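Local coordinates for protein arabinofuranosidase (Bifidobacterium longum, PDB 2Y2W) that hydrolyses terminal alpha-L-arabinofuranosyl bonds in arabinans and arabinoxylan, contributing to the degradation of plant cell walls, at residues F115-N120 / N214-P219; W210-E215 / D235-A240. One frame throughout, in Å; residues are numbered along the deposited sequence.

Interaction 1 of 2, residues F115-N120 / N214-P219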
loop_
_atom_site.group_PDB
_atom_site.type_symbol
_atom_site.label_atom_id
_atom_site.label_comp_id
_atom_site.label_asym_id
_atom_site.label_seq_id
_atom_site.Cartn_x
_atom_site.Cartn_y
_atom_site.Cartn_z
ATOM N N PHE D 115 -7.921 -17.983 -4.567
ATOM C CA PHE D 115 -8.997 -17.199 -5.167
ATOM C C PHE D 115 -9.166 -15.825 -4.517
ATOM O O PHE D 115 -9.304 -14.825 -5.214
ATOM C CB PHE D 115 -10.318 -17.992 -5.113
ATOM C CG PHE D 115 -11.531 -17.196 -5.506
ATOM C CD1 PHE D 115 -11.823 -16.958 -6.846
ATOM C CD2 PHE D 115 -12.386 -16.683 -4.537
ATOM C CE1 PHE D 115 -12.952 -16.218 -7.214
ATOM C CE2 PHE D 115 -13.514 -15.943 -4.894
ATOM C CZ PHE D 115 -13.796 -15.711 -6.235
ATOM N N VAL D 116 -9.141 -15.791 -3.185
ATOM C CA VAL D 116 -9.470 -14.589 -2.405
ATOM C C VAL D 116 -8.479 -13.427 -2.585
ATOM O O VAL D 116 -8.852 -12.265 -2.407
ATOM C CB VAL D 116 -9.675 -14.923 -0.891
ATOM C CG1 VAL D 116 -8.345 -15.128 -0.177
ATOM C CG2 VAL D 116 -10.495 -13.848 -0.194
ATOM N N SER D 117 -7.239 -13.745 -2.960
ATOM C CA SER D 117 -6.179 -12.744 -3.116
ATOM C C SER D 117 -6.409 -11.721 -4.240
ATOM O O SER D 117 -5.770 -10.668 -4.261
ATOM C CB SER D 117 -4.819 -13.425 -3.283
ATOM O OG SER D 117 -4.417 -14.031 -2.067
ATOM N N ASN D 118 -7.315 -12.031 -5.164
ATOM C CA ASN D 118 -7.727 -11.068 -6.187
ATOM C C ASN D 118 -9.249 -11.007 -6.327
ATOM O O ASN D 118 -9.793 -10.981 -7.432
ATOM C CB ASN D 118 -7.025 -11.344 -7.529
ATOM C CG ASN D 118 -7.609 -12.532 -8.277
ATOM O OD1 ASN D 118 -8.036 -12.398 -9.423
ATOM N ND2 ASN D 118 -7.634 -13.696 -7.634
ATOM N N TYR D 119 -9.923 -10.958 -5.181
ATOM C CA TYR D 119 -11.377 -11.007 -5.123
ATOM C C TYR D 119 -11.960 -9.768 -4.449
ATOM O O TYR D 119 -11.515 -9.372 -3.374
ATOM C CB TYR D 119 -11.811 -12.283 -4.391
ATOM C CG TYR D 119 -13.294 -12.408 -4.137
ATOM C CD1 TYR D 119 -14.210 -12.438 -5.192
ATOM C CD2 TYR D 119 -13.783 -12.513 -2.838
ATOM C CE1 TYR D 119 -15.577 -12.560 -4.955
ATOM C CE2 TYR D 119 -15.145 -12.637 -2.591
ATOM C CZ TYR D 119 -16.033 -12.660 -3.654
ATOM O OH TYR D 119 -17.374 -12.781 -3.400
ATOM N N ASN D 120 -12.948 -9.157 -5.097
ATOM C CA ASN D 120 -13.668 -8.017 -4.528
ATOM C C ASN D 120 -14.998 -8.488 -3.944
ATOM O O ASN D 120 -15.886 -8.914 -4.682
ATOM C CB ASN D 120 -13.904 -6.939 -5.588
ATOM C CG ASN D 120 -12.661 -6.633 -6.402
ATOM O OD1 ASN D 120 -11.612 -6.287 -5.854
ATOM N ND2 ASN D 120 -12.775 -6.750 -7.721
ATOM N N ASN D 214 -4.594 -15.065 2.562
ATOM C CA ASN D 214 -4.333 -16.461 2.246
ATOM C C ASN D 214 -2.919 -16.672 1.718
ATOM O O ASN D 214 -2.449 -15.914 0.864
ATOM C CB ASN D 214 -5.334 -16.973 1.215
ATOM C CG ASN D 214 -5.108 -18.426 0.867
ATOM O OD1 ASN D 214 -5.513 -19.320 1.609
ATOM N ND2 ASN D 214 -4.453 -18.671 -0.260
ATOM N N GLU D 215 -2.254 -17.705 2.239
ATOM C CA GLU D 215 -0.943 -18.165 1.762
ATOM C C GLU D 215 -0.041 -17.038 1.252
ATOM O O GLU D 215 0.523 -17.120 0.158
ATOM C CB GLU D 215 -1.114 -19.250 0.685
ATOM C CG GLU D 215 -1.675 -20.576 1.204
ATOM C CD GLU D 215 -1.772 -21.648 0.126
ATOM O OE1 GLU D 215 -2.167 -21.327 -1.015
ATOM O OE2 GLU D 215 -1.458 -22.820 0.424
ATOM N N MET D 216 0.098 -15.994 2.062
ATOM C CA MET D 216 0.830 -14.790 1.668
ATOM C C MET D 216 2.342 -14.994 1.530
ATOM O O MET D 216 3.042 -14.116 1.022
ATOM C CB MET D 216 0.519 -13.638 2.631
ATOM C CG MET D 216 -0.946 -13.211 2.633
ATOM S SD MET D 216 -1.548 -12.672 1.013
ATOM C CE MET D 216 -0.680 -11.117 0.838
ATOM N N ASP D 217 2.831 -16.155 1.968
ATOM C CA ASP D 217 4.246 -16.517 1.842
ATOM C C ASP D 217 4.554 -17.188 0.507
ATOM O O ASP D 217 5.699 -17.172 0.048
ATOM C CB ASP D 217 4.683 -17.425 3.001
ATOM C CG ASP D 217 3.987 -18.780 2.988
ATOM O OD1 ASP D 217 2.822 -18.859 2.541
ATOM O OD2 ASP D 217 4.610 -19.770 3.431
ATOM N N GLY D 218 3.535 -17.788 -0.104
ATOM C CA GLY D 218 3.694 -18.480 -1.379
ATOM C C GLY D 218 3.906 -17.512 -2.529
ATOM O O GLY D 218 3.118 -16.585 -2.702
ATOM N N PRO D 219 4.980 -17.714 -3.317
ATOM C CA PRO D 219 5.269 -16.867 -4.485
ATOM C C PRO D 219 4.280 -17.043 -5.647
ATOM O O PRO D 219 4.379 -16.332 -6.650
ATOM C CB PRO D 219 6.679 -17.310 -4.906
ATOM C CG PRO D 219 7.248 -17.995 -3.700
ATOM C CD PRO D 219 6.077 -18.662 -3.052
HETATM O O HOH W 1 -4.948 -13.090 0.285
#
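Val116 meets Asn214 through carbon alone: CG1 of Val116 lies 3.8 Å from CB of Asn214, the two side chains lying obliquely to one another. The valine torsion (chi1 77°) sets CG1 between its own backbone N and carbonyl carbon, and this is the branch that touches. Followed outward from that CB, Asn214 turns polar. CG stands anti to the backbone N (chi1 -179°), and beyond it the two ends of the amide have different partners: OD1 is hydrogen-bonded to Arg109 NH2, ND2 to Gln221 OE1. With both ends held, rotation of the buried amide should be restricted, and the Asn214 side chain also touches Asn114 and Glu340.

The backbone of Asn214 is tied to Ser117 by a water. That water donates to Ser117 OG at 2.6 Å and accepts from Asn214 N at 3.0 Å, whereas the direct gap from Ser117 OG to Asn214 O is 4.0 Å. Ser117 OG is also hydrogen-bonded to Gln221 OE1, so a single amide oxygen serves both Ser117 and Asn214. Met216 comes in more loosely, its SD 4.4 Å from Ser117 OG. Just beyond Asn214, a type I turn from Glu215 to Gly218 is closed by Gly218 N to Glu215 O at 3.1 Å.

An asparagine followed by a glutamate after the fourth barrel strand is the signature of the acid/base site in clan A glycosidases, to which family 51 belongs. As in its relatives, Asn214 probably binds arabinofuranose and Glu215 probably serves as the proton donor/acceptor.

Interaction 2 of 2, residues W210-E215 / D235-A240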
loop_
_atom_site.group_PDB
_atom_site.type_symbol
_atom_site.label_atom_id
_atom_site.label_comp_id
_atom_site.label_asym_id
_atom_site.label_seq_id
_atom_site.Cartn_x
_atom_site.Cartn_y
_atom_site.Cartn_z
ATOM N N TRP D 210 -12.162 -15.389 11.366
ATOM C CA TRP D 210 -11.752 -14.719 10.134
ATOM C C TRP D 210 -10.303 -15.033 9.787
ATOM O O TRP D 210 -9.433 -15.027 10.661
ATOM C CB TRP D 210 -11.906 -13.200 10.264
ATOM C CG TRP D 210 -13.316 -12.714 10.402
ATOM C CD1 TRP D 210 -14.141 -12.882 11.475
ATOM C CD2 TRP D 210 -14.058 -11.950 9.442
ATOM N NE1 TRP D 210 -15.356 -12.287 11.237
ATOM C CE2 TRP D 210 -15.330 -11.705 9.998
ATOM C CE3 TRP D 210 -13.772 -11.450 8.165
ATOM C CZ2 TRP D 210 -16.314 -10.984 9.325
ATOM C CZ3 TRP D 210 -14.749 -10.735 7.496
ATOM C CH2 TRP D 210 -16.007 -10.508 8.078
ATOM N N CYS D 211 -10.051 -15.295 8.508
ATOM C CA CYS D 211 -8.692 -15.484 8.012
ATOM C C CYS D 211 -8.186 -14.217 7.329
ATOM O O CYS D 211 -8.732 -13.782 6.310
ATOM C CB CYS D 211 -8.621 -16.673 7.052
ATOM S SG CYS D 211 -9.078 -18.232 7.811
ATOM N N ILE D 212 -7.146 -13.625 7.907
ATOM C CA ILE D 212 -6.564 -12.404 7.373
ATOM C C ILE D 212 -5.589 -12.752 6.247
ATOM O O ILE D 212 -4.392 -12.960 6.472
ATOM C CB ILE D 212 -5.896 -11.556 8.485
ATOM C CG1 ILE D 212 -6.874 -11.355 9.648
ATOM C CG2 ILE D 212 -5.452 -10.204 7.940
ATOM C CD1 ILE D 212 -6.221 -11.050 10.970
ATOM N N GLY D 213 -6.129 -12.829 5.035
ATOM C CA GLY D 213 -5.354 -13.187 3.856
ATOM C C GLY D 213 -5.232 -14.681 3.666
ATOM O O GLY D 213 -5.699 -15.465 4.497
ATOM N N ASN D 214 -4.594 -15.065 2.562
ATOM C CA ASN D 214 -4.333 -16.461 2.246
ATOM C C ASN D 214 -2.919 -16.672 1.718
ATOM O O ASN D 214 -2.449 -15.914 0.864
ATOM C CB ASN D 214 -5.334 -16.973 1.215
ATOM C CG ASN D 214 -5.108 -18.426 0.867
ATOM O OD1 ASN D 214 -5.513 -19.320 1.609
ATOM N ND2 ASN D 214 -4.453 -18.671 -0.260
ATOM N N GLU D 215 -2.254 -17.705 2.239
ATOM C CA GLU D 215 -0.943 -18.165 1.762
ATOM C C GLU D 215 -0.041 -17.038 1.252
ATOM O O GLU D 215 0.523 -17.120 0.158
ATOM C CB GLU D 215 -1.114 -19.250 0.685
ATOM C CG GLU D 215 -1.675 -20.576 1.204
ATOM C CD GLU D 215 -1.772 -21.648 0.126
ATOM O OE1 GLU D 215 -2.167 -21.327 -1.015
ATOM O OE2 GLU D 215 -1.458 -22.820 0.424
ATOM N N ASP D 235 -0.929 -7.016 11.562
ATOM C CA ASP D 235 -0.999 -6.259 12.808
ATOM C C ASP D 235 -2.023 -5.133 12.703
ATOM O O ASP D 235 -2.797 -4.913 13.635
ATOM C CB ASP D 235 0.377 -5.699 13.188
ATOM C CG ASP D 235 0.349 -4.877 14.474
ATOM O OD1 ASP D 235 -0.385 -5.240 15.422
ATOM O OD2 ASP D 235 1.073 -3.862 14.536
ATOM N N LYS D 236 -2.022 -4.432 11.570
ATOM C CA LYS D 236 -2.985 -3.360 11.304
ATOM C C LYS D 236 -4.420 -3.884 11.198
ATOM O O LYS D 236 -5.328 -3.347 11.836
ATOM C CB LYS D 236 -2.609 -2.591 10.032
ATOM C CG LYS D 236 -1.385 -1.694 10.173
ATOM C CD LYS D 236 -0.932 -1.143 8.822
ATOM C CE LYS D 236 0.427 -0.454 8.917
ATOM N NZ LYS D 236 1.536 -1.370 9.335
ATOM N N VAL D 237 -4.609 -4.941 10.406
ATOM C CA VAL D 237 -5.941 -5.501 10.153
ATOM C C VAL D 237 -6.539 -6.192 11.385
ATOM O O VAL D 237 -7.716 -5.994 11.697
ATOM C CB VAL D 237 -5.946 -6.455 8.927
ATOM C CG1 VAL D 237 -7.342 -7.005 8.666
ATOM C CG2 VAL D 237 -5.438 -5.730 7.690
ATOM N N ALA D 238 -5.728 -6.993 12.077
ATOM C CA ALA D 238 -6.181 -7.726 13.265
ATOM C C ALA D 238 -6.591 -6.795 14.403
ATOM O O ALA D 238 -7.612 -7.017 15.055
ATOM C CB ALA D 238 -5.118 -8.707 13.736
ATOM N N HIS D 239 -5.792 -5.755 14.631
ATOM C CA HIS D 239 -6.106 -4.752 15.646
ATOM C C HIS D 239 -7.420 -4.030 15.360
ATOM O O HIS D 239 -8.280 -3.930 16.239
ATOM C CB HIS D 239 -4.975 -3.728 15.783
ATOM C CG HIS D 239 -5.392 -2.471 16.481
ATOM N ND1 HIS D 239 -5.641 -1.294 15.808
ATOM C CD2 HIS D 239 -5.642 -2.219 17.787
ATOM C CE1 HIS D 239 -6.008 -0.366 16.672
ATOM N NE2 HIS D 239 -6.016 -0.901 17.880
ATOM N N ALA D 240 -7.558 -3.528 14.133
ATOM C CA ALA D 240 -8.729 -2.764 13.717
ATOM C C ALA D 240 -10.009 -3.591 13.769
ATOM O O ALA D 240 -11.050 -3.101 14.203
ATOM C CB ALA D 240 -8.521 -2.188 12.324
#
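Ile212 O, on the strand residue that makes this contact, accepts a hydrogen bond from Tyr230 OH near the start of helix 227-244, so strand and helix are linked by a polar bond as well as by carbon packing. The packing falls to two branches of Ile212. Chi1 of -51° puts CG1 beside the backbone N and turns CG2 anti to it. CG2 lies 3.8 Å from Val237 CG1 and 3.9 Å from Val237 CB, the two side chains running alongside each other, pointing opposite ways. The other branch extends to CD1, which rests on Ala238 at 3.8 Å from its CB and 4.0 Å from its CA. One isoleucine thus spans two successive helix residues. Cutting the side chain back to an alanine is likely to leave Val237 CG1 and Ala238 CB without their partners and open a gap between strand and helix. All three touching residues are buried, and Ile212 and Ala238 also touch Leu250 of strand 249-252. The helix lies over the barrel wall within the beta-alpha-beta unit of strand 209-212, helix 227-244 and strand 249-252; Lys236 of this helix forms a salt bridge with Glu229 of the third subunit, while helix 174-185 packs against Trp210 and Ala240.

Read from the N terminus, the chain leaves barrel strand 107-110 and enters the loop holding 115-120. Interaction 1 closes a long excursion, with 93 residues between its segments, by bringing this loop to the one that follows strand 209-212. Interaction 2 starts just before that second loop, on the strand itself, and closes a much shorter span to helix 227-244. The spans cross rather than nest: Ile212 precedes Asn214, while Val237 comes after both. The two interactions share Asn214 and Glu215, and their centres lie about 12 Å apart. Interaction 1 joins the loops after barrel strands two and four, which carry probable active-site residues, and interaction 2 ties strand four to its outer helix.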